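PDB 2Z42: alginate lyase from Sphingomonas sp., which probably cleaves the polysaccharide alginate by beta-elimination of its glycosidic bonds, this chain being the alginate lyase domain of a longer protein. Local coordinates for residues M136-N141 with G171-T176; S94-Q99 with K219-S224; A109-I114 with I166-G171; A202-Q207 with G214-K219; T88-L93 with S224-N229. One frame throughout, in Å; residues are numbered along the deposited sequence. Where two conformers were deposited one is given.

Interaction 1 of 5, residues M136-N141 with G171-T176; sequences MQVKQN and GVAYVT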
# COMPACT_ATOMS: atom_id res chain seq x y z
N MET A 136 -0.15 -0.11 -12.08
CA MET A 136 -0.76 0.73 -11.03
C MET A 136 -2.24 0.92 -11.36
O MET A 136 -2.61 1.89 -12.04
CB MET A 136 -0.02 2.07 -10.84
CG MET A 136 1.48 1.92 -10.54
SD MET A 136 2.29 3.32 -9.72
CE MET A 136 3.74 3.46 -10.69
N GLN A 137 -3.06 -0.02 -10.88
CA GLN A 137 -4.48 -0.15 -11.20
C GLN A 137 -5.29 0.89 -10.47
O GLN A 137 -5.20 1.01 -9.25
CB GLN A 137 -4.96 -1.56 -10.89
CG GLN A 137 -4.11 -2.60 -11.60
CD GLN A 137 -4.44 -4.03 -11.21
OE1 GLN A 137 -4.02 -4.98 -11.89
NE2 GLN A 137 -5.17 -4.20 -10.11
N VAL A 138 -6.07 1.66 -11.23
CA VAL A 138 -6.96 2.67 -10.63
C VAL A 138 -8.41 2.26 -10.88
O VAL A 138 -8.84 2.20 -12.02
CB VAL A 138 -6.68 4.09 -11.18
CG1 VAL A 138 -7.55 5.13 -10.46
CG2 VAL A 138 -5.20 4.45 -11.06
N LYS A 139 -9.16 1.99 -9.82
CA LYS A 139 -10.56 1.53 -9.95
C LYS A 139 -11.44 2.56 -10.65
O LYS A 139 -11.30 3.75 -10.44
CB LYS A 139 -11.13 1.18 -8.58
CG LYS A 139 -12.48 0.44 -8.63
CD LYS A 139 -12.66 -0.57 -7.53
CE LYS A 139 -11.80 -1.83 -7.78
NZ LYS A 139 -12.13 -3.01 -6.91
N GLN A 140 -12.35 2.09 -11.50
CA GLN A 140 -13.24 3.02 -12.23
C GLN A 140 -14.47 3.48 -11.42
O GLN A 140 -14.74 4.69 -11.30
CB GLN A 140 -13.66 2.41 -13.56
CG GLN A 140 -12.51 2.01 -14.45
CD GLN A 140 -12.71 2.44 -15.89
OE1 GLN A 140 -12.76 3.63 -16.19
NE2 GLN A 140 -12.81 1.47 -16.79
N ASN A 141 -15.20 2.52 -10.88
CA ASN A 141 -16.45 2.77 -10.17
C ASN A 141 -16.23 2.87 -8.67
O ASN A 141 -15.59 1.99 -8.07
CB ASN A 141 -17.44 1.62 -10.40
CG ASN A 141 -17.87 1.50 -11.84
OD1 ASN A 141 -17.59 0.50 -12.48
ND2 ASN A 141 -18.55 2.52 -12.36
N GLY A 171 -9.05 14.73 -6.80
CA GLY A 171 -9.77 13.67 -7.49
C GLY A 171 -9.08 13.13 -8.72
O GLY A 171 -9.66 12.32 -9.45
N VAL A 172 -7.84 13.55 -8.93
CA VAL A 172 -7.02 13.00 -9.99
C VAL A 172 -5.91 12.17 -9.35
O VAL A 172 -5.20 12.67 -8.49
CB VAL A 172 -6.39 14.10 -10.89
CG1 VAL A 172 -5.62 13.45 -12.02
CG2 VAL A 172 -7.49 14.99 -11.46
N ALA A 173 -5.78 10.91 -9.78
CA ALA A 173 -4.69 10.04 -9.33
C ALA A 173 -3.51 10.18 -10.29
O ALA A 173 -3.67 10.02 -11.50
CB ALA A 173 -5.17 8.59 -9.28
N TYR A 174 -2.34 10.51 -9.75
CA TYR A 174 -1.09 10.50 -10.51
C TYR A 174 -0.26 9.35 -9.99
O TYR A 174 0.04 9.28 -8.79
CB TYR A 174 -0.31 11.81 -10.34
CG TYR A 174 -1.02 13.01 -10.91
CD1 TYR A 174 -1.80 13.82 -10.11
CD2 TYR A 174 -0.93 13.30 -12.27
CE1 TYR A 174 -2.47 14.92 -10.62
CE2 TYR A 174 -1.60 14.41 -12.80
CZ TYR A 174 -2.37 15.21 -11.97
OH TYR A 174 -3.06 16.30 -12.48
N VAL A 175 0.05 8.42 -10.89
CA VAL A 175 0.77 7.23 -10.50
C VAL A 175 2.13 7.23 -11.19
O VAL A 175 2.21 7.35 -12.41
CB VAL A 175 -0.06 5.94 -10.71
CG1 VAL A 175 -1.27 5.95 -9.79
CG2 VAL A 175 -0.51 5.76 -12.18
N THR A 176 3.21 7.13 -10.41
CA THR A 176 4.55 7.31 -10.98
C THR A 176 5.46 6.16 -10.58
O THR A 176 5.56 5.83 -9.40
CB THR A 176 5.21 8.64 -10.54
OG1 THR A 176 4.41 9.76 -10.95
CG2 THR A 176 6.60 8.78 -11.14
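Val138 and Val175 meet through single methyl branches, CG2 of Val138 standing 4.4 Å from CG1 of Val175, while the other branch of Val138, CG1, lies 4.4 Å from CB of Ala173. Further along, Met136 slides past Val175 in the opposite direction. Its CB faces CB of Val175 at 3.9 Å; SD also lies against this valine, but Met136 has two conformers and the place of the sulfur is less certain. The valine presents both branches: with chi1 at -65° CG1 lies beside its own backbone N and is turned to Val138, whereas CG2 takes the place between N and the carbonyl carbon and reaches CB of Met136. No hydrogen bond crosses this buried, apolar contact. The segment axes run nearly antiparallel (169°) but stay 8.7 Å apart, the spacing of two sheets packed face to face in the beta-sandwich of this jelly-roll lyase. Each strand is held in its own layer. Met136 and Val138 make backbone hydrogen bonds to Asn151 and Val149 in strand 148-156, and Asn151 also gives its side-chain amide to Met136 O. In the other layer strand 180-185 neighbours 172-177: its Arg182 touches Val175, and its Val184 reaches across to Val138.

Interaction 2 of 5, residues S94-Q99 with K219-S224; sequences SGKTVQ and KLYSLS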
# COMPACT_ATOMS: atom_id res chain seq x y z
N SER A 94 10.68 4.18 -1.94
CA SER A 94 11.63 3.43 -2.76
C SER A 94 11.73 2.04 -2.18
O SER A 94 11.61 1.84 -0.97
CB SER A 94 13.00 4.11 -2.79
OG SER A 94 13.56 4.18 -1.49
N GLY A 95 11.93 1.06 -3.05
CA GLY A 95 11.92 -0.31 -2.57
C GLY A 95 12.26 -1.30 -3.64
O GLY A 95 12.72 -0.94 -4.73
N LYS A 96 12.05 -2.57 -3.33
CA LYS A 96 12.22 -3.67 -4.29
C LYS A 96 11.44 -4.87 -3.80
O LYS A 96 11.15 -5.00 -2.61
CB LYS A 96 13.69 -4.04 -4.48
CG LYS A 96 14.36 -4.60 -3.23
CD LYS A 96 15.76 -5.12 -3.52
CE LYS A 96 16.64 -4.02 -4.06
NZ LYS A 96 17.79 -4.60 -4.83
N THR A 97 11.09 -5.75 -4.73
CA THR A 97 10.43 -7.00 -4.38
C THR A 97 11.49 -8.06 -4.55
O THR A 97 12.09 -8.16 -5.62
CB THR A 97 9.21 -7.25 -5.28
OG1 THR A 97 8.18 -6.33 -4.91
CG2 THR A 97 8.70 -8.68 -5.14
N VAL A 98 11.72 -8.85 -3.49
CA VAL A 98 12.80 -9.84 -3.51
C VAL A 98 12.33 -11.28 -3.77
O VAL A 98 13.07 -12.08 -4.37
CB VAL A 98 13.82 -9.68 -2.30
CG1 VAL A 98 13.59 -8.43 -1.43
CG2 VAL A 98 14.05 -10.99 -1.53
N GLN A 99 11.12 -11.61 -3.34
CA GLN A 99 10.58 -12.94 -3.52
C GLN A 99 9.08 -12.90 -3.78
O GLN A 99 8.34 -12.12 -3.15
CB GLN A 99 10.89 -13.80 -2.29
CG GLN A 99 10.36 -15.23 -2.34
CD GLN A 99 10.77 -16.02 -1.13
OE1 GLN A 99 11.96 -16.25 -0.88
NE2 GLN A 99 9.79 -16.45 -0.35
N LYS A 219 10.55 -5.06 0.21
CA LYS A 219 11.38 -4.15 1.00
C LYS A 219 11.10 -2.70 0.63
O LYS A 219 10.84 -2.39 -0.56
CB LYS A 219 12.86 -4.43 0.71
CG LYS A 219 13.41 -5.68 1.33
CD LYS A 219 14.91 -5.76 1.06
CE LYS A 219 15.56 -6.82 1.88
NZ LYS A 219 17.05 -6.77 1.65
N LEU A 220 11.21 -1.83 1.63
CA LEU A 220 11.22 -0.38 1.47
C LEU A 220 12.48 0.26 2.05
O LEU A 220 12.91 -0.08 3.17
CB LEU A 220 10.00 0.25 2.13
CG LEU A 220 8.65 -0.18 1.53
CD1 LEU A 220 7.52 0.38 2.38
CD2 LEU A 220 8.54 0.32 0.10
N TYR A 221 13.04 1.19 1.29
CA TYR A 221 14.25 1.93 1.70
C TYR A 221 13.90 3.34 2.16
O TYR A 221 14.71 4.00 2.83
CB TYR A 221 15.25 1.98 0.53
CG TYR A 221 15.77 0.63 0.18
CD1 TYR A 221 16.65 -0.05 1.03
CD2 TYR A 221 15.36 -0.01 -1.00
CE1 TYR A 221 17.12 -1.33 0.71
CE2 TYR A 221 15.82 -1.29 -1.31
CZ TYR A 221 16.70 -1.94 -0.47
OH TYR A 221 17.16 -3.21 -0.78
N SER A 222 12.71 3.80 1.78
CA SER A 222 12.17 5.09 2.16
C SER A 222 10.65 5.04 2.03
O SER A 222 10.11 4.26 1.25
CB SER A 222 12.74 6.24 1.30
OG SER A 222 12.40 6.07 -0.08
N LEU A 223 9.98 5.89 2.80
CA LEU A 223 8.51 5.94 2.82
C LEU A 223 8.04 7.23 3.49
O LEU A 223 8.32 7.45 4.68
CB LEU A 223 7.94 4.75 3.60
CG LEU A 223 6.40 4.71 3.72
CD1 LEU A 223 5.72 4.56 2.34
CD2 LEU A 223 5.96 3.59 4.63
N SER A 224 7.35 8.08 2.74
CA SER A 224 6.86 9.34 3.29
C SER A 224 5.49 9.69 2.76
O SER A 224 5.14 9.33 1.64
CB SER A 224 7.86 10.48 3.00
OG SER A 224 7.89 10.78 1.62
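Ser94 faces both Tyr221 and Ser222, a classic beta bulge in the antiparallel pairing of strands 88-99 and 215-228, neighbours in one sheet of the jelly-roll sandwich. The extra residue, Tyr221, lays its side chain along the other strand. Its CB is 3.4 Å from Ser94 OG. With chi1 at -65°, CG lies beside the tyrosine's own N, and CD2 then passes Gly95 CA at 3.8 Å. Farther out, CE2 runs by CG and CE of Lys96, whose CE lies at the ring edge, near its plane. At the tip, OH has CE of Lys96 at 3.4 Å and bonds to Asp46, while Lys96 NZ turns to Gly159 O. Gly95 pairs closely with Leu220, and its CA comes to 3.1 Å from Lys219 O. Past the bulge Lys96 and Lys219 form a hydrogen-bonded pair, joined by two backbone bonds. Lys219 then stretches its methylenes past CG1 of Val98, and its NZ forms salt bridges with Asp44 and Asp46. At the bulge Tyr221 N donates to Ser94 O, tilted 35° out of the carbonyl plane, and the two serine hydroxyls, Ser94 OG and Ser222 OG, share a hydrogen bond of 2.6 Å.

Interaction 3 of 5, residues A109-I114 with I166-G171; sequences AQIHGI and IRVTDG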
# COMPACT_ATOMS: atom_id res chain seq x y z
N ALA A 109 1.86 -1.28 -2.88
CA ALA A 109 1.32 -0.02 -2.36
C ALA A 109 -0.13 0.13 -2.76
O ALA A 109 -0.57 -0.44 -3.76
CB ALA A 109 2.12 1.16 -2.88
N GLN A 110 -0.88 0.91 -2.00
CA GLN A 110 -2.28 1.17 -2.34
C GLN A 110 -2.72 2.57 -1.95
O GLN A 110 -2.11 3.20 -1.08
CB GLN A 110 -3.23 0.20 -1.63
CG GLN A 110 -2.93 -1.25 -1.86
CD GLN A 110 -4.00 -2.17 -1.30
OE1 GLN A 110 -5.16 -2.10 -1.70
NE2 GLN A 110 -3.61 -3.03 -0.37
N ILE A 111 -3.81 3.03 -2.57
CA ILE A 111 -4.70 3.99 -1.90
C ILE A 111 -6.00 3.21 -1.75
O ILE A 111 -6.51 2.66 -2.72
CB ILE A 111 -4.98 5.24 -2.74
CG1 ILE A 111 -3.70 6.05 -2.91
CG2 ILE A 111 -6.10 6.07 -2.09
CD1 ILE A 111 -3.85 7.20 -3.90
N HIS A 112 -6.51 3.14 -0.53
CA HIS A 112 -7.75 2.39 -0.31
C HIS A 112 -8.87 3.34 0.12
O HIS A 112 -8.64 4.27 0.88
CB HIS A 112 -7.52 1.29 0.74
CG HIS A 112 -8.52 0.18 0.67
ND1 HIS A 112 -8.18 -1.10 0.30
CD2 HIS A 112 -9.85 0.17 0.93
CE1 HIS A 112 -9.27 -1.86 0.33
NE2 HIS A 112 -10.29 -1.11 0.70
N GLY A 113 -10.07 3.13 -0.43
CA GLY A 113 -11.26 3.87 -0.03
C GLY A 113 -11.77 3.38 1.30
O GLY A 113 -11.55 2.22 1.68
N ILE A 114 -12.49 4.25 1.99
CA ILE A 114 -13.09 3.90 3.26
C ILE A 114 -14.28 4.84 3.47
O ILE A 114 -14.28 5.96 2.97
CB ILE A 114 -12.06 3.96 4.43
CG1 ILE A 114 -12.63 3.35 5.71
CG2 ILE A 114 -11.55 5.39 4.67
CD1 ILE A 114 -11.58 3.24 6.84
N ILE A 166 2.59 7.91 -5.47
CA ILE A 166 1.15 7.84 -5.71
C ILE A 166 0.57 9.11 -5.11
O ILE A 166 0.74 9.37 -3.93
CB ILE A 166 0.49 6.62 -5.05
CG1 ILE A 166 1.14 5.30 -5.48
CG2 ILE A 166 -1.03 6.62 -5.37
CD1 ILE A 166 0.48 4.07 -4.83
N ARG A 167 -0.12 9.88 -5.95
CA ARG A 167 -0.61 11.20 -5.57
C ARG A 167 -2.07 11.35 -5.97
O ARG A 167 -2.46 10.96 -7.07
CB ARG A 167 0.21 12.29 -6.28
CG ARG A 167 -0.27 13.72 -6.00
CD ARG A 167 0.54 14.74 -6.74
NE ARG A 167 1.89 14.78 -6.19
CZ ARG A 167 2.76 15.77 -6.35
NH1 ARG A 167 2.46 16.83 -7.09
NH2 ARG A 167 3.95 15.68 -5.77
N VAL A 168 -2.86 11.92 -5.07
CA VAL A 168 -4.21 12.35 -5.41
C VAL A 168 -4.22 13.86 -5.31
O VAL A 168 -3.81 14.41 -4.29
CB VAL A 168 -5.30 11.74 -4.49
CG1 VAL A 168 -6.64 12.51 -4.62
CG2 VAL A 168 -5.49 10.24 -4.81
N THR A 169 -4.64 14.53 -6.39
CA THR A 169 -4.82 15.98 -6.37
C THR A 169 -6.22 16.26 -6.88
O THR A 169 -6.50 15.99 -8.05
CB THR A 169 -3.80 16.74 -7.25
OG1 THR A 169 -2.46 16.32 -6.95
CG2 THR A 169 -3.94 18.24 -7.00
N ASP A 170 -7.08 16.77 -6.00
CA ASP A 170 -8.48 17.05 -6.34
C ASP A 170 -9.11 15.98 -7.24
O ASP A 170 -9.61 16.27 -8.33
CB ASP A 170 -8.61 18.44 -7.00
CG ASP A 170 -8.20 19.57 -6.07
OD1 ASP A 170 -8.57 19.54 -4.88
OD2 ASP A 170 -7.52 20.50 -6.55
N GLY A 171 -9.05 14.73 -6.80
CA GLY A 171 -9.77 13.67 -7.49
C GLY A 171 -9.08 13.13 -8.72
O GLY A 171 -9.66 12.32 -9.45
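Ile111 and Ile166 carry the apolar contact, sliding past each other in opposite directions. CD1 of Ile111 presses on CG2 of Ile166 at 3.2 Å, tighter than ordinary van der Waals packing. The same Ile111 methyl touches CG2 of Val168 at 3.6 Å, so that it lodges between branches of two successive inward residues of strand 162-169. In Ile166, chi1 of -56° sets CG1 beside the backbone N and CG2 anti to it; the short branch goes to Ile111 and the long one back to Ala109, with CD1 3.9 Å from Ala109 CB. Around this cluster Met91, Phe200, Tyr198 and Trp83 add further apolar and aromatic surface.

Polar bonds are absent across the contact and are made within each layer instead. The backbone of Ile111 pairs with Leu124 and Val125, and that of Gln110 with Lys201; in the other layer Ile166 bonds to Met91 and Val168 to His89. Gln110 points the other way, giving NE2 to Glu69, and its side chain lies about 5 Å from a bound sulfate.

The short segments run at 33° to each other with axes 8.6 Å apart. Strands of separate sheets meeting in this way, through interleaved aliphatic branches, form the hydrophobic core of the beta-sandwich of jelly-roll lyases.

Interaction 4 of 5, residues A202-Q207 with G214-K219; sequences AGNYVQ and GSAIAK. With SO4 (sulfate ion), chain C.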
# COMPACT_ATOMS: atom_id res chain seq x y z
N ALA A 202 1.30 0.56 2.23
CA ALA A 202 2.55 0.13 1.60
C ALA A 202 3.08 -1.07 2.34
O ALA A 202 3.07 -1.09 3.56
CB ALA A 202 3.58 1.23 1.59
N GLY A 203 3.55 -2.06 1.58
CA GLY A 203 4.11 -3.27 2.20
C GLY A 203 4.02 -4.44 1.25
O GLY A 203 4.51 -4.37 0.12
N ASN A 204 3.37 -5.51 1.69
CA ASN A 204 3.40 -6.77 0.97
C ASN A 204 2.04 -7.42 1.11
O ASN A 204 1.76 -8.09 2.11
CB ASN A 204 4.49 -7.67 1.58
CG ASN A 204 4.62 -9.00 0.87
OD1 ASN A 204 3.85 -9.29 -0.06
ND2 ASN A 204 5.60 -9.81 1.28
N TYR A 205 1.20 -7.19 0.10
CA TYR A 205 -0.14 -7.78 0.09
C TYR A 205 -0.08 -8.89 -0.97
O TYR A 205 -0.07 -8.63 -2.19
CB TYR A 205 -1.14 -6.67 -0.22
CG TYR A 205 -2.58 -7.06 -0.40
CD1 TYR A 205 -3.16 -8.11 0.34
CD2 TYR A 205 -3.40 -6.34 -1.28
CE1 TYR A 205 -4.50 -8.44 0.17
CE2 TYR A 205 -4.73 -6.65 -1.44
CZ TYR A 205 -5.28 -7.71 -0.72
OH TYR A 205 -6.60 -8.01 -0.88
N VAL A 206 0.05 -10.11 -0.48
CA VAL A 206 0.47 -11.22 -1.33
C VAL A 206 -0.71 -11.79 -2.14
O VAL A 206 -1.65 -12.30 -1.56
CB VAL A 206 1.25 -12.31 -0.53
CG1 VAL A 206 0.41 -12.93 0.57
CG2 VAL A 206 1.74 -13.39 -1.45
N GLN A 207 -0.66 -11.68 -3.49
CA GLN A 207 -1.82 -12.06 -4.31
C GLN A 207 -1.83 -13.56 -4.61
O GLN A 207 -1.84 -13.97 -5.79
CB GLN A 207 -1.89 -11.25 -5.60
CG GLN A 207 -1.83 -9.76 -5.37
CD GLN A 207 -3.02 -9.23 -4.58
OE1 GLN A 207 -4.14 -9.14 -5.10
NE2 GLN A 207 -2.79 -8.87 -3.31
N GLY A 214 3.70 -20.67 -1.17
CA GLY A 214 4.94 -20.20 -0.59
C GLY A 214 4.74 -18.89 0.14
O GLY A 214 3.88 -18.78 1.03
N SER A 215 5.53 -17.89 -0.23
CA SER A 215 5.56 -16.63 0.49
C SER A 215 6.24 -15.56 -0.34
O SER A 215 6.92 -15.88 -1.32
CB SER A 215 6.30 -16.79 1.82
OG SER A 215 7.68 -17.08 1.62
N ALA A 216 6.05 -14.31 0.06
CA ALA A 216 6.66 -13.19 -0.65
C ALA A 216 7.46 -12.29 0.30
O ALA A 216 7.18 -12.24 1.50
CB ALA A 216 5.60 -12.36 -1.35
N ILE A 217 8.43 -11.58 -0.27
CA ILE A 217 9.22 -10.60 0.49
C ILE A 217 9.26 -9.31 -0.33
O ILE A 217 9.63 -9.33 -1.50
CB ILE A 217 10.67 -11.10 0.74
CG1 ILE A 217 10.66 -12.37 1.58
CG2 ILE A 217 11.53 -9.98 1.37
CD1 ILE A 217 12.05 -13.03 1.71
N ALA A 218 8.86 -8.21 0.30
CA ALA A 218 9.04 -6.88 -0.27
C ALA A 218 9.80 -6.02 0.73
O ALA A 218 9.70 -6.22 1.94
CB ALA A 218 7.70 -6.26 -0.63
N LYS A 219 10.55 -5.06 0.21
CA LYS A 219 11.38 -4.15 1.00
C LYS A 219 11.10 -2.70 0.63
O LYS A 219 10.84 -2.39 -0.56
CB LYS A 219 12.86 -4.43 0.71
CG LYS A 219 13.41 -5.68 1.33
CD LYS A 219 14.91 -5.76 1.06
CE LYS A 219 15.56 -6.82 1.88
NZ LYS A 219 17.05 -6.77 1.65
S SO4 C . -9.23 -6.51 -2.62
O1 SO4 C . -7.81 -6.22 -2.80
O2 SO4 C . -9.41 -7.46 -1.53
O3 SO4 C . -9.97 -5.29 -2.32
O4 SO4 C . -9.77 -7.09 -3.85
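Strands 204-206 and 215-219 run roughly antiparallel, at 157° with axes 7.5 Å apart, and meet through Asn204 and Val206 on one side and Ala216 and Ala218 on the other rather than by backbone bonds. Asn204 holds CG anti to its N (chi1 -179°), which carries the amide across to the other strand. ND2 donates a weak bond to Ala216 O at 2.9 Å, bent at the hydrogen, and a further hydrogen bond to Phe51 O; this buried amide thus grips two carbonyls of the opposing sheet. The methyls serve as low packing surfaces: Ala216 CB has Val206 CG2 at 4.0 Å, and Ala218 CB has Gly203 O at 3.8 Å. The chain turns a corner at Gly203, between strands 197-202 and 204-206; the latter pairs with strands 67-72 and 105-114 in the jelly-roll layer facing strand 215-228. Tyr205 points away from this interface, to the other face of its sheet. Its OH donates to O1 of a sulfate at 2.9 Å, an ion probably from the crystallisation liquor that also binds Ser64 OG, and accepts from Ser64 N. Gln207 folds back over the ring, NE2 lying 3.2 Å above the plane of Tyr205 near its centre while bonding to Tyr205 O at 3.0 Å.

Interaction 5 of 5, residues T88-L93 with S224-N229; sequences THTMKL and SVSHSN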
# COMPACT_ATOMS: atom_id res chain seq x y z
N THR A 88 -4.11 17.89 -1.98
CA THR A 88 -2.99 17.13 -2.52
C THR A 88 -2.48 16.16 -1.47
O THR A 88 -2.16 16.56 -0.36
CB THR A 88 -1.83 18.05 -2.93
OG1 THR A 88 -2.33 19.04 -3.85
CG2 THR A 88 -0.73 17.26 -3.64
N HIS A 89 -2.39 14.90 -1.87
CA HIS A 89 -2.13 13.80 -0.94
C HIS A 89 -1.12 12.91 -1.64
O HIS A 89 -1.40 12.35 -2.70
CB HIS A 89 -3.44 13.06 -0.64
CG HIS A 89 -4.50 13.97 -0.10
ND1 HIS A 89 -5.51 14.49 -0.87
CD2 HIS A 89 -4.65 14.51 1.13
CE1 HIS A 89 -6.25 15.31 -0.14
NE2 HIS A 89 -5.75 15.33 1.08
N THR A 90 0.08 12.82 -1.06
CA THR A 90 1.20 12.22 -1.75
C THR A 90 1.98 11.21 -0.93
O THR A 90 2.45 11.53 0.17
CB THR A 90 2.21 13.30 -2.27
OG1 THR A 90 1.49 14.31 -2.99
CG2 THR A 90 3.27 12.69 -3.17
N MET A 91 2.19 10.03 -1.50
CA MET A 91 3.05 9.02 -0.90
C MET A 91 4.23 8.77 -1.81
O MET A 91 4.05 8.54 -3.01
CB MET A 91 2.30 7.71 -0.66
CG MET A 91 3.23 6.59 -0.18
SD MET A 91 2.34 5.12 0.40
CE MET A 91 1.61 4.53 -1.15
N LYS A 92 5.42 8.83 -1.24
CA LYS A 92 6.63 8.54 -1.97
C LYS A 92 7.35 7.40 -1.28
O LYS A 92 7.43 7.37 -0.04
CB LYS A 92 7.54 9.77 -1.99
CG LYS A 92 6.89 11.01 -2.57
CD LYS A 92 7.88 12.15 -2.49
CE LYS A 92 7.27 13.41 -3.04
NZ LYS A 92 8.32 14.44 -3.20
N LEU A 93 7.84 6.46 -2.08
CA LEU A 93 8.63 5.36 -1.53
C LEU A 93 9.71 4.89 -2.49
O LEU A 93 9.65 5.14 -3.70
CB LEU A 93 7.71 4.20 -1.07
CG LEU A 93 6.85 3.52 -2.13
CD1 LEU A 93 7.59 2.42 -2.86
CD2 LEU A 93 5.61 2.94 -1.44
N SER A 224 7.35 8.08 2.74
CA SER A 224 6.86 9.34 3.29
C SER A 224 5.49 9.69 2.76
O SER A 224 5.14 9.33 1.64
CB SER A 224 7.86 10.48 3.00
OG SER A 224 7.89 10.78 1.62
N VAL A 225 4.71 10.39 3.58
CA VAL A 225 3.38 10.83 3.18
C VAL A 225 3.23 12.30 3.52
O VAL A 225 3.66 12.76 4.58
CB VAL A 225 2.28 10.02 3.89
CG1 VAL A 225 0.94 10.64 3.65
CG2 VAL A 225 2.29 8.60 3.38
N SER A 226 2.62 13.04 2.60
CA SER A 226 2.34 14.45 2.85
C SER A 226 0.93 14.80 2.42
O SER A 226 0.42 14.29 1.42
CB SER A 226 3.37 15.34 2.18
OG SER A 226 3.21 15.32 0.78
N HIS A 227 0.30 15.68 3.19
CA HIS A 227 -1.08 16.06 2.93
C HIS A 227 -1.22 17.56 3.03
O HIS A 227 -0.64 18.19 3.93
CB HIS A 227 -1.99 15.41 3.97
CG HIS A 227 -2.12 13.93 3.82
ND1 HIS A 227 -2.81 13.35 2.78
CD2 HIS A 227 -1.64 12.91 4.57
CE1 HIS A 227 -2.76 12.03 2.90
NE2 HIS A 227 -2.05 11.74 3.98
N SER A 228 -1.96 18.14 2.09
CA SER A 228 -2.34 19.55 2.16
C SER A 228 -3.56 19.82 1.30
O SER A 228 -3.66 19.34 0.18
CB SER A 228 -1.18 20.43 1.71
OG SER A 228 -1.56 21.80 1.79
N ASN A 229 -4.48 20.61 1.82
CA ASN A 229 -5.64 21.00 1.03
C ASN A 229 -5.38 22.14 0.03
O ASN A 229 -6.26 22.95 -0.27
CB ASN A 229 -6.86 21.25 1.91
CG ASN A 229 -7.38 19.97 2.53
OD1 ASN A 229 -6.84 19.49 3.53
ND2 ASN A 229 -8.43 19.41 1.94
O HOH W 1 1.24 16.32 -0.97
O HOH W 2 -5.89 16.95 3.65
O HOH W 3 5.35 12.27 0.24
O HOH W 4 10.23 9.16 0.86
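His89 and His227 each hold CG beside the backbone N, anti to the carbonyl carbon (chi1 -57° and -70°), and these torsions bring their rings together rim to rim. The pair sits on one face of an antiparallel two-strand ladder, part of a sheet of the jelly-roll sandwich, with 88-93 and 224-228 side by side. The ring planes are turned by 52°, centroids 5.0 Å apart, and neither ring lies over the other; the closest atoms are modelled too near each other to be trusted in detail. Trp83 stacks on His89 and also meets His227, whose NE2 bonds to Glu72. Farther along this face, Met91 CB touches Val225 CG2 at 4.1 Å, and Trp15 and Phe200 cover both residues.

Thr88, Thr90 and Lys92 pair with Ser228, Ser226 and Ser224 through six backbone hydrogen bonds, two for each pair. Their side chains occupy the other face, where Ser224 and Ser226 are open to solvent. There a water bridges Thr90 OG1 at 2.9 Å and Ser226 OG at 2.8 Å, and a second donates a hydrogen bond to Thr90 O while bonding to Ser224 OG. Another water joins His89 to Asn229, just past the end of the second strand: it lies 3.0 Å from His89 NE2 and donates to Asn229 OD1 at 2.7 Å.

How the interactions relate
From the N terminus, strand 88-99 opens interactions 5 and 2 in succession, and both close near the C terminus on strand 215-228, so interaction 5 makes the widest loop and interaction 2 lies just within it. Everything else falls between. Interaction 3 starts at 109-114 and interaction 1 at 136-141; they cross, since 166-171 returns before 171-176, with Gly171 shared at the turn. Interaction 4 follows in series, its short loop ending at Lys219, the residue on which interaction 2 begins to close. Interactions 2 and 5 zip neighbouring strands of one sheet, which strands 162-169 and 172-177 extend, whereas interactions 1, 3 and 4 fasten that sheet to the opposite one.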